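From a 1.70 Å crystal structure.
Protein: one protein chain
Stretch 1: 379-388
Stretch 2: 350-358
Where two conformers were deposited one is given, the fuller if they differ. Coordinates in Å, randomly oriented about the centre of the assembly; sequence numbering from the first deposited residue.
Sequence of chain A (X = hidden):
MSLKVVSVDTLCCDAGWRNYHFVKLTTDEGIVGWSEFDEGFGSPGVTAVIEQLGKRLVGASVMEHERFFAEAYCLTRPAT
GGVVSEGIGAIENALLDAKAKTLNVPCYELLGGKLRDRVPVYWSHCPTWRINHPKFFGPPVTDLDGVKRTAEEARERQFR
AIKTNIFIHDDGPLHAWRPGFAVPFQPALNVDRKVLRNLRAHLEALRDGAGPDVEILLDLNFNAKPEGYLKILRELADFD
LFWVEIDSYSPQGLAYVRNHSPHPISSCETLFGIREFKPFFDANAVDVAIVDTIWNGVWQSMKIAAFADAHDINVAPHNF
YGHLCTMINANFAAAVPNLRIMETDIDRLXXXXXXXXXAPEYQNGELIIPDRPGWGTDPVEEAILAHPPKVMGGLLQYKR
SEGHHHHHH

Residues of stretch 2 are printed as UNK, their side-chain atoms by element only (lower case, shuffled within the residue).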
# COMPACT_ATOMS: atom_id res chain seq x y z
N PRO A 379 38.88 -7.19 -31.98
CA PRO A 379 40.16 -6.63 -31.55
C PRO A 379 41.30 -7.28 -32.32
O PRO A 379 41.20 -8.43 -32.73
CB PRO A 379 40.23 -7.00 -30.05
CG PRO A 379 38.80 -7.28 -29.68
CD PRO A 379 38.17 -7.87 -30.88
N VAL A 380 42.36 -6.51 -32.51
CA VAL A 380 43.55 -6.96 -33.25
C VAL A 380 44.69 -7.19 -32.27
O VAL A 380 45.18 -6.25 -31.65
CB VAL A 380 43.94 -5.95 -34.33
CG1 VAL A 380 45.22 -6.41 -35.10
CG2 VAL A 380 42.73 -5.73 -35.30
N GLU A 381 45.10 -8.45 -32.10
CA GLU A 381 46.07 -8.78 -31.07
C GLU A 381 47.40 -8.06 -31.17
O GLU A 381 47.93 -7.62 -30.15
CB GLU A 381 46.24 -10.30 -30.96
CG GLU A 381 44.99 -10.85 -30.33
CD GLU A 381 44.73 -12.27 -30.63
OE1 GLU A 381 44.99 -13.06 -29.69
OE2 GLU A 381 44.23 -12.58 -31.76
N GLU A 382 47.98 -7.97 -32.36
CA GLU A 382 49.24 -7.25 -32.51
C GLU A 382 49.09 -5.77 -32.09
O GLU A 382 50.00 -5.19 -31.47
CB GLU A 382 49.76 -7.35 -33.95
CG GLU A 382 51.13 -6.71 -34.14
CD GLU A 382 51.71 -6.91 -35.51
OE1 GLU A 382 51.02 -7.45 -36.41
OE2 GLU A 382 52.91 -6.55 -35.66
N ALA A 383 47.95 -5.18 -32.43
CA ALA A 383 47.72 -3.76 -32.13
C ALA A 383 47.52 -3.55 -30.62
O ALA A 383 48.01 -2.58 -30.05
CB ALA A 383 46.54 -3.22 -32.91
N ILE A 384 46.84 -4.49 -29.96
CA ILE A 384 46.71 -4.46 -28.51
C ILE A 384 48.09 -4.42 -27.87
O ILE A 384 48.35 -3.68 -26.94
CB ILE A 384 45.91 -5.68 -28.01
CG1 ILE A 384 44.43 -5.46 -28.34
CG2 ILE A 384 46.12 -5.92 -26.51
CD1 ILE A 384 43.57 -6.67 -28.14
N LEU A 385 49.00 -5.22 -28.40
CA LEU A 385 50.33 -5.30 -27.77
C LEU A 385 51.21 -4.12 -28.12
O LEU A 385 52.22 -3.88 -27.44
CB LEU A 385 51.02 -6.61 -28.13
CG LEU A 385 50.35 -7.85 -27.51
CD1 LEU A 385 50.89 -9.14 -28.17
CD2 LEU A 385 50.47 -7.89 -26.00
N ALA A 386 50.85 -3.35 -29.15
CA ALA A 386 51.56 -2.12 -29.49
C ALA A 386 51.16 -0.97 -28.59
O ALA A 386 51.81 0.10 -28.62
CB ALA A 386 51.31 -1.75 -30.94
N HIS A 387 50.11 -1.20 -27.80
CA HIS A 387 49.58 -0.23 -26.83
C HIS A 387 49.48 -0.80 -25.41
O HIS A 387 48.40 -0.95 -24.81
CB HIS A 387 48.22 0.27 -27.35
CG HIS A 387 48.34 1.05 -28.60
ND1 HIS A 387 48.78 2.36 -28.62
CD2 HIS A 387 48.16 0.70 -29.90
CE1 HIS A 387 48.80 2.80 -29.87
NE2 HIS A 387 48.44 1.81 -30.66
N PRO A 388 50.63 -1.14 -24.83
CA PRO A 388 50.65 -1.71 -23.48
C PRO A 388 50.00 -0.77 -22.45
O PRO A 388 50.17 0.44 -22.56
CB PRO A 388 52.15 -1.88 -23.21
CG PRO A 388 52.82 -0.94 -24.12
CD PRO A 388 51.99 -0.90 -25.36
N UNK A 350 43.32 8.61 -30.96
CA UNK A 350 44.03 8.64 -32.22
C UNK A 350 44.38 7.25 -32.76
O UNK A 350 44.48 7.05 -33.97
c UNK A 350 45.28 9.50 -32.07
N UNK A 351 44.55 6.29 -31.86
CA UNK A 351 44.86 4.91 -32.25
C UNK A 351 43.66 3.94 -32.20
O UNK A 351 43.81 2.73 -32.35
c UNK A 351 45.78 4.26 -29.95
n UNK A 351 45.26 3.42 -27.95
c UNK A 351 45.96 5.29 -28.96
c UNK A 351 46.43 7.34 -27.80
c UNK A 351 45.32 3.16 -29.28
c UNK A 351 46.02 4.37 -31.41
c UNK A 351 45.66 5.43 -26.52
c UNK A 351 46.07 6.74 -26.58
c UNK A 351 46.37 6.62 -29.00
c UNK A 351 45.62 4.71 -27.71
N UNK A 352 42.45 4.47 -32.00
CA UNK A 352 41.30 3.59 -31.85
C UNK A 352 41.12 2.64 -33.03
O UNK A 352 40.88 1.45 -32.85
c UNK A 352 40.02 4.42 -31.68
o UNK A 352 39.38 3.56 -29.15
c UNK A 352 38.60 3.11 -30.03
o UNK A 352 37.69 2.27 -29.80
c UNK A 352 38.73 3.63 -31.44
N UNK A 353 41.23 3.16 -34.25
CA UNK A 353 40.90 2.33 -35.40
C UNK A 353 41.96 1.22 -35.62
O UNK A 353 41.62 0.17 -36.17
c UNK A 353 39.40 4.00 -36.63
o UNK A 353 38.59 3.93 -35.64
c UNK A 353 40.69 3.16 -36.67
o UNK A 353 39.18 4.76 -37.60
N UNK A 354 43.19 1.44 -35.15
CA UNK A 354 44.25 0.42 -35.17
C UNK A 354 43.86 -0.82 -34.37
O UNK A 354 44.27 -1.92 -34.71
c UNK A 354 48.00 0.69 -33.82
o UNK A 354 48.96 -0.08 -33.59
c UNK A 354 45.55 1.03 -34.59
o UNK A 354 47.94 1.84 -33.33
c UNK A 354 46.84 0.19 -34.72
N UNK A 355 43.09 -0.63 -33.30
CA UNK A 355 42.83 -1.70 -32.33
C UNK A 355 41.79 -2.68 -32.80
O UNK A 355 41.69 -3.77 -32.24
c UNK A 355 44.54 -1.07 -29.78
c UNK A 355 42.68 0.49 -29.10
c UNK A 355 43.36 -0.23 -30.26
c UNK A 355 42.35 -1.11 -31.00
N UNK A 356 41.00 -2.31 -33.81
CA UNK A 356 39.88 -3.13 -34.23
C UNK A 356 39.85 -3.31 -35.75
O UNK A 356 40.29 -2.44 -36.50
c UNK A 356 38.11 -3.31 -31.46
c UNK A 356 38.56 -2.47 -33.79
c UNK A 356 38.02 -3.14 -30.08
c UNK A 356 38.31 -1.92 -29.53
c UNK A 356 38.67 -0.85 -30.35
c UNK A 356 38.46 -2.26 -32.29
c UNK A 356 38.77 -1.04 -31.71
N UNK A 357 39.29 -4.43 -36.19
CA UNK A 357 39.23 -4.72 -37.62
C UNK A 357 38.27 -3.78 -38.35
O UNK A 357 38.57 -3.34 -39.48
c UNK A 357 38.84 -6.17 -37.89
c UNK A 357 39.95 -7.16 -37.45
o UNK A 357 37.62 -6.47 -37.22
N UNK A 358 37.15 -3.44 -37.72
CA UNK A 358 36.13 -2.53 -38.29
C UNK A 358 35.71 -1.45 -37.32
O UNK A 358 35.65 -1.65 -36.11
c UNK A 358 35.13 -4.40 -39.66
n UNK A 358 35.28 -4.15 -41.02
n UNK A 358 35.51 -6.27 -40.76
c UNK A 358 35.51 -5.29 -41.65
c UNK A 358 35.28 -5.74 -39.51
c UNK A 358 34.87 -3.32 -38.67

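Position 350 carries a single side-chain carbon, CB, which comes no nearer to stretch 1 than 7.9 Å, at His-387 CE1; one carbon means Ala-350, a residue outside the contact. Position 351 has one carbon followed by fused five- and six-membered rings holding eight carbons and one nitrogen, an indole, and its five-membered ring lies over the imidazole of His-387. This is Trp-351. The ring planes differ by 11° and the centroids are 3.9 Å apart, which defines an offset stack; the closest atoms are Trp-351 CG and His-387 CE1, at 3.4 Å.

Position 352 shows three carbons, the third bearing two oxygens. Its CA-to-CB bond points away from stretch 1, and it makes no contact there; a carboxylate at this length is Glu-352. Position 353 has a carboxylate one carbon shorter and is likewise out of reach, so it is Asp-353.

At position 354 three carbons again end in two oxygens, and one of these oxygens reaches His-387 NE2 at the ring edge, giving Glu-354. Its CA-to-CB bond runs sideways, but the extended chain (chi1 and chi2 both t) brings the carboxylate to the His-387 ring. There His-387 NE2 donates to Glu-354 OE1 at 2.7 Å, and the N-H...O angle of 169° makes the hydrogen bond nearly linear. Ala-383 CB also sits 3.2 Å from Glu-354 O, a close approach that its small side chain makes against the backbone.

Position 355 has four carbons forked at the second, and one branch end approaches Ala-383 CB and His-387 CD2; hence Leu-355. Although CA-to-CB points away, the end of the side chain returns, with Leu-355 CD2 4.3 Å from Ala-383 CB and 4.0 Å from His-387 CD2. Its carbonyl accepts a hydrogen bond from Val-380 N (N to Leu-355 O 2.8 Å, angle 148°) and a CA-H...O contact from Pro-379 (CA to Leu-355 O 3.3 Å).

One carbon and a six-carbon ring at position 356, packed near Pro-379, identify Phe-356; Pro-379 CG lies 4.2 Å from Phe-356 CE1. Position 357 has a carbon carrying one oxygen and one carbon, the latter a methyl meeting Val-380 CG2: Thr-357, with CG2 3.8 Å from Val-380 CG2. The last position, 358, holds one carbon and a five-membered ring of three carbons and two nitrogens, beyond reach of stretch 1: His-358.

The contact, burying 486 Å² in total, is fixed at two places. Near Pro-379 and Val-380, the Leu-355 carbonyl joins the backbones beside a single bridge between Pro-379 and Phe-356. Past the helix, His-387 is held by a stack over one ring face and a hydrogen bond at its edge. Between them, Ala-383 and Leu-355 supply apolar packing.

Stretch 2, residues 350-358: AWEDELFTH
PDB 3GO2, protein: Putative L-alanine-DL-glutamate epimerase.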